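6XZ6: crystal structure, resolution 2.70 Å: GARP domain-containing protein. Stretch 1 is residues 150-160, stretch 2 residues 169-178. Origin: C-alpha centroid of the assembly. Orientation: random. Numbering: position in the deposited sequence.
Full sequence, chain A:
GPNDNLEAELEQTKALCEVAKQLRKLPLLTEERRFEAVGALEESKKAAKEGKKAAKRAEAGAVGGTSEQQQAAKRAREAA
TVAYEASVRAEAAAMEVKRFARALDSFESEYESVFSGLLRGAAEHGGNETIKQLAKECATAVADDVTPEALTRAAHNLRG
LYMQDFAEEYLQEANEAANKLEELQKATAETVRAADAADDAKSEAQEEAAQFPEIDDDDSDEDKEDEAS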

ATOM      1  N   ALA A 150     -10.102   5.300   2.891  1.00 26.81           N
ATOM      2  CA  ALA A 150     -10.097   5.874   1.536  1.00 24.76           C
ATOM      3  C   ALA A 150     -10.004   4.760   0.509  1.00 26.38           C
ATOM      4  O   ALA A 150     -10.649   4.835  -0.531  1.00 25.92           O
ATOM      5  CB  ALA A 150      -8.929   6.830   1.361  1.00 25.64           C
ATOM      6  N   LEU A 151      -9.213   3.724   0.804  1.00 20.93           N
ATOM      7  CA  LEU A 151      -9.055   2.563  -0.056  1.00 19.80           C
ATOM      8  C   LEU A 151     -10.394   1.833  -0.262  1.00 26.08           C
ATOM      9  O   LEU A 151     -10.736   1.575  -1.411  1.00 29.41           O
ATOM     10  CB  LEU A 151      -7.984   1.630   0.538  1.00 19.15           C
ATOM     11  CG  LEU A 151      -7.214   0.696  -0.378  1.00 22.45           C
ATOM     12  CD1 LEU A 151      -6.524   1.438  -1.514  1.00 21.67           C
ATOM     13  CD2 LEU A 151      -6.165  -0.003   0.406  1.00 26.38           C
ATOM     14  N   THR A 152     -11.176   1.547   0.811  1.00 20.75           N
ATOM     15  CA  THR A 152     -12.466   0.834   0.728  1.00 19.55           C
ATOM     16  C   THR A 152     -13.567   1.697   0.123  1.00 24.88           C
ATOM     17  O   THR A 152     -14.420   1.177  -0.601  1.00 25.38           O
ATOM     18  CB  THR A 152     -12.907   0.234   2.086  1.00 22.65           C
ATOM     19  OG1 THR A 152     -13.047   1.272   3.060  1.00 31.16           O
ATOM     20  CG2 THR A 152     -11.965  -0.804   2.612  1.00 12.33           C
ATOM     21  N   ARG A 153     -13.578   3.006   0.437  1.00 21.74           N
ATOM     22  CA  ARG A 153     -14.577   3.950  -0.088  1.00 22.01           C
ATOM     23  C   ARG A 153     -14.513   3.997  -1.618  1.00 27.87           C
ATOM     24  O   ARG A 153     -15.537   3.823  -2.288  1.00 30.95           O
ATOM     25  CB  ARG A 153     -14.358   5.333   0.505  1.00 21.28           C
ATOM     26  CG  ARG A 153     -15.585   6.226   0.478  1.00 40.29           C
ATOM     27  CD  ARG A 153     -15.258   7.696   0.650  1.00 51.43           C
ATOM     28  NE  ARG A 153     -14.148   8.078  -0.214  1.00 59.65           N
ATOM     29  CZ  ARG A 153     -13.007   8.581   0.227  1.00 68.38           C
ATOM     30  NH1 ARG A 153     -12.842   8.831   1.522  1.00 51.33           N
ATOM     31  NH2 ARG A 153     -12.023   8.850  -0.619  1.00 58.30           N
ATOM     32  N   ALA A 154     -13.303   4.147  -2.162  1.00 21.86           N
ATOM     33  CA  ALA A 154     -13.062   4.184  -3.588  1.00 20.56           C
ATOM     34  C   ALA A 154     -13.378   2.814  -4.246  1.00 24.26           C
ATOM     35  O   ALA A 154     -13.834   2.782  -5.401  1.00 24.31           O
ATOM     36  CB  ALA A 154     -11.625   4.599  -3.847  1.00 20.72           C
ATOM     37  N   ALA A 155     -13.174   1.693  -3.504  1.00 19.36           N
ATOM     38  CA  ALA A 155     -13.469   0.325  -3.984  1.00 17.82           C
ATOM     39  C   ALA A 155     -14.985   0.081  -4.042  1.00 21.97           C
ATOM     40  O   ALA A 155     -15.478  -0.484  -5.004  1.00 23.30           O
ATOM     41  CB  ALA A 155     -12.787  -0.713  -3.110  1.00 17.81           C
ATOM     42  N   HIS A 156     -15.722   0.558  -3.047  1.00 18.12           N
ATOM     43  CA  HIS A 156     -17.181   0.475  -3.002  1.00 18.13           C
ATOM     44  C   HIS A 156     -17.786   1.387  -4.057  1.00 24.97           C
ATOM     45  O   HIS A 156     -18.805   1.043  -4.629  1.00 26.90           O
ATOM     46  CB  HIS A 156     -17.715   0.879  -1.613  1.00 19.01           C
ATOM     47  CG  HIS A 156     -17.657  -0.220  -0.606  1.00 22.19           C
ATOM     48  ND1 HIS A 156     -16.885  -0.111   0.527  1.00 23.79           N
ATOM     49  CD2 HIS A 156     -18.305  -1.409  -0.580  1.00 23.29           C
ATOM     50  CE1 HIS A 156     -17.052  -1.248   1.188  1.00 22.66           C
ATOM     51  NE2 HIS A 156     -17.913  -2.050   0.567  1.00 23.11           N
ATOM     52  N   ASN A 157     -17.179   2.569  -4.300  1.00 20.98           N
ATOM     53  CA  ASN A 157     -17.645   3.498  -5.309  1.00 20.23           C
ATOM     54  C   ASN A 157     -17.503   2.880  -6.677  1.00 23.26           C
ATOM     55  O   ASN A 157     -18.460   2.920  -7.437  1.00 27.17           O
ATOM     56  CB  ASN A 157     -16.941   4.851  -5.209  1.00 20.80           C
ATOM     57  CG  ASN A 157     -17.527   5.858  -6.150  1.00 56.66           C
ATOM     58  OD1 ASN A 157     -18.723   6.211  -6.072  1.00 47.26           O
ATOM     59  ND2 ASN A 157     -16.711   6.329  -7.085  1.00 54.71           N
ATOM     60  N   LEU A 158     -16.374   2.222  -6.961  1.00 17.18           N
ATOM     61  CA  LEU A 158     -16.138   1.546  -8.236  1.00 17.67           C
ATOM     62  C   LEU A 158     -17.117   0.372  -8.460  1.00 21.85           C
ATOM     63  O   LEU A 158     -17.679   0.230  -9.534  1.00 22.72           O
ATOM     64  CB  LEU A 158     -14.685   1.062  -8.318  1.00 17.76           C
ATOM     65  CG  LEU A 158     -14.279   0.384  -9.618  1.00 22.50           C
ATOM     66  CD1 LEU A 158     -13.930   1.427 -10.684  1.00 21.98           C
ATOM     67  CD2 LEU A 158     -13.160  -0.625  -9.372  1.00 23.41           C
ATOM     68  N   ARG A 159     -17.333  -0.416  -7.433  1.00 17.95           N
ATOM     69  CA  ARG A 159     -18.192  -1.573  -7.405  1.00 17.71           C
ATOM     70  C   ARG A 159     -19.700  -1.192  -7.644  1.00 22.96           C
ATOM     71  O   ARG A 159     -20.478  -2.020  -8.185  1.00 23.27           O
ATOM     72  CB  ARG A 159     -17.914  -2.333  -6.080  1.00 15.13           C
ATOM     73  CG  ARG A 159     -18.708  -3.607  -5.846  1.00 18.40           C
ATOM     74  CD  ARG A 159     -20.027  -3.328  -5.146  1.00 12.12           C
ATOM     75  NE  ARG A 159     -20.618  -4.571  -4.688  1.00 16.99           N
ATOM     76  CZ  ARG A 159     -21.908  -4.758  -4.449  1.00 30.91           C
ATOM     77  NH1 ARG A 159     -22.772  -3.770  -4.631  1.00 21.65           N
ATOM     78  NH2 ARG A 159     -22.349  -5.946  -4.068  1.00 26.28           N
ATOM     79  N   GLY A 160     -20.072   0.036  -7.257  1.00 18.27           N
ATOM     80  CA  GLY A 160     -21.433   0.563  -7.404  1.00 18.81           C
ATOM     81  C   GLY A 160     -21.704   1.110  -8.788  1.00 22.29           C
ATOM     82  O   GLY A 160     -22.844   1.131  -9.240  1.00 22.85           O
TER
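Stretch 2 (169-178) EYLQEANEAA

Stretch 2 is helical throughout, as is stretch 1, and both helices run on beyond the residues given here. Their N-to-C directions make an angle of 171°, so stretch 2 lies nearly antiparallel on stretch 1, with a closest approach of 8.8 Å between the axes. The pairing accordingly runs in reverse order: Leu151 lies nearest Ala178 (CA to CA 6.1 Å), Thr152 nearest Asn175 (6.0 Å between the CA atoms), and Ala155 nearest Leu171, where the two CA atoms are 4.9 Å apart. Each backbone is tied by its own i to i+4 hydrogen bonds, such as His156 N to Thr152 O at 2.8 Å and Ala174 N to Tyr170 O at 2.7 Å. No direct hydrogen bond crosses between the helices, so packing carries most of the contact.

The first rule is that small residues permit closeness. Ala155 points toward stretch 2, and its CB meets Ala174 CB at 3.6 Å, Tyr170 CE2 at 3.7 Å and Leu171 CD1 at 3.7 Å. One methyl group thus touches three side chains at the point where the backbones come near.

The second rule is that a large side chain can be seated in a hole lined mostly by small ones: here three alanines and a tyrosine. Leu151, with chi1 t and chi2 p, inserts its side chain among Tyr170, Ala174, Ala177 and Ala178; its CD2 lies 3.8 Å from Ala178 N and 4.0 Å from Ala177 CB. From the other helix, Leu171 has the largest covered area of the contact. Its CD1 sits over one face of the His156 ring, 3.5 Å from the centroid and 12° off the normal, a CH-pi contact, while its CD2 packs 3.7 Å from Arg159 CG. Arg159 is exposed, yet the aliphatic part of its side chain packs against buried Leu171.

The CA-to-CB bond of Tyr170 points toward stretch 1, and with chi1 t its ring CD2 meets Leu158 CD2 at 3.9 Å. Its hydroxyl is not left without a polar partner: a water accepts a hydrogen bond from Tyr170 OH at 2.7 Å and donates one to Leu151 O, also at 2.7 Å, bridging side chain to backbone.

Thr152, chi1 p, turns its methyl to the partner helix, with CG2 3.5 Å from Ala178 CB and 3.1 Å from Asn175 OD1. The CB of Asn175 points away, yet the end of its side chain comes nearer to stretch 1. Its ND2 gives a weak 3.0 Å hydrogen bond to a second water, itself weakly bonded to His156 NE2 at 3.4 Å.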

ATOM      1  N   GLU A 169     -14.346  -8.146  -7.551  1.00 18.85           N
ATOM      2  CA  GLU A 169     -13.105  -8.786  -7.113  1.00 18.00           C
ATOM      3  C   GLU A 169     -12.107  -7.720  -6.637  1.00 19.58           C
ATOM      4  O   GLU A 169     -11.435  -7.953  -5.646  1.00 20.97           O
ATOM      5  CB  GLU A 169     -12.560  -9.719  -8.188  1.00 20.28           C
ATOM      6  CG  GLU A 169     -11.203 -10.345  -7.912  1.00 38.49           C
ATOM      7  CD  GLU A 169     -10.409 -10.531  -9.192  1.00 72.38           C
ATOM      8  OE1 GLU A 169      -9.901  -9.524  -9.749  1.00 70.83           O
ATOM      9  OE2 GLU A 169     -10.334 -11.688  -9.663  1.00 69.77           O
ATOM     10  N   TYR A 170     -12.094  -6.526  -7.238  1.00 14.48           N
ATOM     11  CA  TYR A 170     -11.250  -5.431  -6.736  1.00 14.67           C
ATOM     12  C   TYR A 170     -11.684  -5.026  -5.338  1.00 20.20           C
ATOM     13  O   TYR A 170     -10.826  -4.914  -4.477  1.00 22.36           O
ATOM     14  CB  TYR A 170     -11.209  -4.201  -7.663  1.00 15.62           C
ATOM     15  CG  TYR A 170     -10.397  -3.071  -7.068  1.00 16.39           C
ATOM     16  CD1 TYR A 170      -9.003  -3.134  -7.023  1.00 17.34           C
ATOM     17  CD2 TYR A 170     -11.019  -1.991  -6.456  1.00 17.45           C
ATOM     18  CE1 TYR A 170      -8.248  -2.125  -6.414  1.00 16.30           C
ATOM     19  CE2 TYR A 170     -10.277  -0.991  -5.826  1.00 18.55           C
ATOM     20  CZ  TYR A 170      -8.890  -1.070  -5.795  1.00 25.35           C
ATOM     21  OH  TYR A 170      -8.153  -0.075  -5.196  1.00 24.15           O
ATOM     22  N   LEU A 171     -12.990  -4.861  -5.086  1.00 15.59           N
ATOM     23  CA  LEU A 171     -13.502  -4.556  -3.742  1.00 14.55           C
ATOM     24  C   LEU A 171     -13.041  -5.616  -2.709  1.00 21.77           C
ATOM     25  O   LEU A 171     -12.529  -5.244  -1.651  1.00 24.74           O
ATOM     26  CB  LEU A 171     -15.047  -4.428  -3.739  1.00 13.81           C
ATOM     27  CG  LEU A 171     -15.752  -4.309  -2.370  1.00 16.57           C
ATOM     28  CD1 LEU A 171     -15.344  -3.004  -1.623  1.00 17.46           C
ATOM     29  CD2 LEU A 171     -17.258  -4.416  -2.513  1.00 11.15           C
ATOM     30  N   GLN A 172     -13.202  -6.913  -3.020  1.00 16.66           N
ATOM     31  CA  GLN A 172     -12.807  -7.990  -2.125  1.00 16.64           C
ATOM     32  C   GLN A 172     -11.330  -7.872  -1.746  1.00 21.64           C
ATOM     33  O   GLN A 172     -11.011  -7.896  -0.569  1.00 22.40           O
ATOM     34  CB  GLN A 172     -13.147  -9.349  -2.745  1.00 19.56           C
ATOM     35  CG  GLN A 172     -14.663  -9.623  -2.908  1.00 38.61           C
ATOM     36  CD  GLN A 172     -15.046 -10.934  -3.621  1.00 65.52           C
ATOM     37  OE1 GLN A 172     -14.208 -11.690  -4.174  1.00 57.63           O
ATOM     38  NE2 GLN A 172     -16.351 -11.235  -3.626  1.00 55.95           N
ATOM     39  N   GLU A 173     -10.450  -7.644  -2.731  1.00 19.20           N
ATOM     40  CA  GLU A 173      -8.991  -7.457  -2.571  1.00 17.88           C
ATOM     41  C   GLU A 173      -8.641  -6.164  -1.866  1.00 21.48           C
ATOM     42  O   GLU A 173      -7.678  -6.153  -1.100  1.00 22.41           O
ATOM     43  CB  GLU A 173      -8.255  -7.501  -3.932  1.00 19.20           C
ATOM     44  CG  GLU A 173      -8.508  -8.752  -4.755  1.00 31.29           C
ATOM     45  CD  GLU A 173      -7.598  -9.940  -4.550  1.00 70.54           C
ATOM     46  OE1 GLU A 173      -7.141 -10.501  -5.575  1.00 71.33           O
ATOM     47  OE2 GLU A 173      -7.371 -10.335  -3.379  1.00 75.59           O
ATOM     48  N   ALA A 174      -9.369  -5.058  -2.156  1.00 16.57           N
ATOM     49  CA  ALA A 174      -9.128  -3.752  -1.530  1.00 15.71           C
ATOM     50  C   ALA A 174      -9.497  -3.794  -0.062  1.00 24.70           C
ATOM     51  O   ALA A 174      -8.908  -3.055   0.724  1.00 27.49           O
ATOM     52  CB  ALA A 174      -9.918  -2.679  -2.227  1.00 15.83           C
ATOM     53  N   ASN A 175     -10.467  -4.656   0.315  1.00 22.24           N
ATOM     54  CA  ASN A 175     -10.871  -4.831   1.710  1.00 23.30           C
ATOM     55  C   ASN A 175      -9.754  -5.527   2.494  1.00 26.62           C
ATOM     56  O   ASN A 175      -9.436  -5.078   3.580  1.00 29.09           O
ATOM     57  CB  ASN A 175     -12.218  -5.564   1.836  1.00 24.73           C
ATOM     58  CG  ASN A 175     -13.435  -4.686   1.621  1.00 39.52           C
ATOM     59  OD1 ASN A 175     -13.399  -3.459   1.742  1.00 37.60           O
ATOM     60  ND2 ASN A 175     -14.561  -5.295   1.311  1.00 21.47           N
ATOM     61  N   GLU A 176      -9.106  -6.543   1.907  1.00 21.30           N
ATOM     62  CA  GLU A 176      -7.955  -7.244   2.479  1.00 21.25           C
ATOM     63  C   GLU A 176      -6.770  -6.292   2.618  1.00 25.63           C
ATOM     64  O   GLU A 176      -6.070  -6.346   3.621  1.00 25.67           O
ATOM     65  CB  GLU A 176      -7.544  -8.431   1.598  1.00 22.93           C
ATOM     66  CG  GLU A 176      -7.984  -9.776   2.137  1.00 46.10           C
ATOM     67  CD  GLU A 176      -8.949 -10.544   1.249  1.00 92.00           C
ATOM     68  OE1 GLU A 176      -8.535 -10.991   0.152  1.00 89.75           O
ATOM     69  OE2 GLU A 176     -10.123 -10.708   1.660  1.00 98.41           O
ATOM     70  N   ALA A 177      -6.548  -5.424   1.614  1.00 22.79           N
ATOM     71  CA  ALA A 177      -5.457  -4.454   1.573  1.00 22.86           C
ATOM     72  C   ALA A 177      -5.665  -3.314   2.558  1.00 28.69           C
ATOM     73  O   ALA A 177      -4.689  -2.833   3.125  1.00 29.99           O
ATOM     74  CB  ALA A 177      -5.303  -3.918   0.174  1.00 23.77           C
ATOM     75  N   ALA A 178      -6.927  -2.888   2.784  1.00 25.46           N
ATOM     76  CA  ALA A 178      -7.241  -1.882   3.787  1.00 24.92           C
ATOM     77  C   ALA A 178      -6.866  -2.439   5.178  1.00 30.46           C
ATOM     78  O   ALA A 178      -6.304  -1.697   5.974  1.00 32.39           O
ATOM     79  CB  ALA A 178      -8.711  -1.529   3.736  1.00 25.87           C
TER
HETATM   80  O   HOH W   1      -9.667   1.779  -3.870  1.00 14.66           O
HETATM   81  O   HOH W   2     -17.277  -4.811   2.389  1.00 29.36           O